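Predicted ATPase involved in replication control, Cdc46/Mcm family (Methanopyrus kandleri AV19, PDB 3F8T) probably binds ATP and single-stranded DNA, as a homolog of the MCM replicative helicases, and may unwind DNA during replication. Local coordinates at residues A296-D300 with L336-C340. The protein carries 2 engineered substitutions. Numbering follows the deposited sequence.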
loop_
_atom_site.group_PDB
_atom_site.type_symbol
_atom_site.label_atom_id
_atom_site.label_comp_id
_atom_site.label_asym_id
_atom_site.label_seq_id
_atom_site.Cartn_x
_atom_site.Cartn_y
_atom_site.Cartn_z
ATOM N N ALA A 296 10.132 0.976 -4.403
ATOM C CA ALA A 296 9.893 0.986 -2.956
ATOM C C ALA A 296 8.712 1.901 -2.597
ATOM O O ALA A 296 7.904 1.592 -1.716
ATOM C CB ALA A 296 11.137 1.402 -2.212
ATOM N N VAL A 297 8.631 3.027 -3.304
ATOM C CA VAL A 297 7.525 3.984 -3.187
ATOM C C VAL A 297 6.211 3.374 -3.703
ATOM O O VAL A 297 5.166 3.499 -3.063
ATOM C CB VAL A 297 7.885 5.321 -3.916
ATOM C CG1 VAL A 297 6.729 6.315 -3.869
ATOM C CG2 VAL A 297 9.119 5.936 -3.249
ATOM N N LEU A 298 6.251 2.692 -4.843
ATOM C CA LEU A 298 5.033 2.053 -5.356
ATOM C C LEU A 298 4.568 0.882 -4.478
ATOM O O LEU A 298 3.402 0.478 -4.533
ATOM C CB LEU A 298 5.212 1.610 -6.818
ATOM C CG LEU A 298 5.413 2.743 -7.837
ATOM C CD1 LEU A 298 5.720 2.141 -9.208
ATOM C CD2 LEU A 298 4.165 3.624 -7.894
ATOM N N ALA A 299 5.477 0.349 -3.660
ATOM C CA ALA A 299 5.159 -0.772 -2.747
ATOM C C ALA A 299 4.733 -0.274 -1.359
ATOM O O ALA A 299 4.495 -1.077 -0.455
ATOM C CB ALA A 299 6.381 -1.708 -2.605
ATOM N N ASP A 300 4.638 1.043 -1.183
ATOM C CA ASP A 300 4.178 1.614 0.084
ATOM C C ASP A 300 2.924 0.903 0.599
ATOM O O ASP A 300 1.915 0.795 -0.102
ATOM C CB ASP A 300 3.916 3.128 -0.077
ATOM C CG ASP A 300 3.467 3.804 1.226
ATOM O OD1 ASP A 300 4.203 3.744 2.218
ATOM O OD2 ASP A 300 2.389 4.443 1.241
ATOM N N LEU A 336 9.896 10.459 0.407
ATOM C CA LEU A 336 8.622 9.839 -0.033
ATOM C C LEU A 336 8.291 8.614 0.827
ATOM O O LEU A 336 9.200 7.936 1.288
ATOM C CB LEU A 336 8.706 9.411 -1.502
ATOM C CG LEU A 336 9.108 10.498 -2.501
ATOM C CD1 LEU A 336 9.398 9.905 -3.864
ATOM C CD2 LEU A 336 8.005 11.543 -2.596
ATOM N N ASN A 337 7.007 8.346 1.051
ATOM C CA ASN A 337 6.617 7.185 1.856
ATOM C C ASN A 337 6.974 5.924 1.081
ATOM O O ASN A 337 6.664 5.806 -0.108
ATOM C CB ASN A 337 5.121 7.145 2.154
ATOM C CG ASN A 337 4.697 8.106 3.256
ATOM O OD1 ASN A 337 3.653 8.747 3.135
ATOM N ND2 ASN A 337 5.465 8.184 4.334
ATOM N N ALA A 338 7.630 5.007 1.770
ATOM C CA ALA A 338 7.996 3.716 1.219
ATOM C C ALA A 338 7.909 2.711 2.355
ATOM O O ALA A 338 8.910 2.106 2.758
ATOM C CB ALA A 338 9.402 3.770 0.643
ATOM N N ARG A 339 6.691 2.550 2.871
ATOM C CA ARG A 339 6.446 1.755 4.069
ATOM C C ARG A 339 6.163 0.343 3.626
ATOM O O ARG A 339 5.037 -0.149 3.749
ATOM C CB ARG A 339 5.277 2.344 4.883
ATOM C CG ARG A 339 5.613 3.738 5.442
ATOM C CD ARG A 339 4.348 4.554 5.825
ATOM N NE ARG A 339 3.486 4.832 4.674
ATOM C CZ ARG A 339 2.368 5.560 4.730
ATOM N NH1 ARG A 339 1.975 6.115 5.884
ATOM N NH2 ARG A 339 1.644 5.751 3.634
ATOM N N CYS A 340 7.204 -0.294 3.091
ATOM C CA CYS A 340 7.079 -1.636 2.512
ATOM C C CYS A 340 7.731 -2.690 3.403
ATOM O O CYS A 340 8.658 -2.397 4.151
ATOM C CB CYS A 340 7.696 -1.657 1.106
ATOM S SG CYS A 340 9.373 -1.015 0.984
HETATM O O HOH W 1 4.311 6.181 -1.215
#
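Asp300 lays its carboxylate along one edge of the Arg339 guanidinium, near its plane, in a two-point salt bridge: Arg339 NE donates to Asp300 OD1 at 2.8 Å and Arg339 NH2 to Asp300 OD2 at 2.8 Å, both nearly straight. Asp300 OD1 also accepts from the backbone, Arg339 N, at 2.8 Å, so one carboxylate holds both ends of the arginine just where the chain makes an inverse gamma turn centred on Arg339, with a weak bond from Cys340 N to Ala338 O closing it at 3.0 Å. Beside this polar corner the packing is apolar and tight. Val297 CG2 rests on Leu336 CB at 3.9 Å, Ala296 CB meets Ala338 CB at 4.1 Å, and Ala299 CB lies 3.9 Å from Cys340 CB; the alanines let the backbones come close, the CA atoms of Val297 and Ala338 being 4.4 Å apart. A water donates to Asn337 O at 2.6 Å and, weakly, to Val297 O at 3.4 Å. Within the MCM P-loop domain, the contact holds the end of helix 295-298 against the exit of hairpin 328-331/334-337, with Val329 packed on both segments, just before the two segments lead into the adjacent parallel strands 303-307 and 341-346.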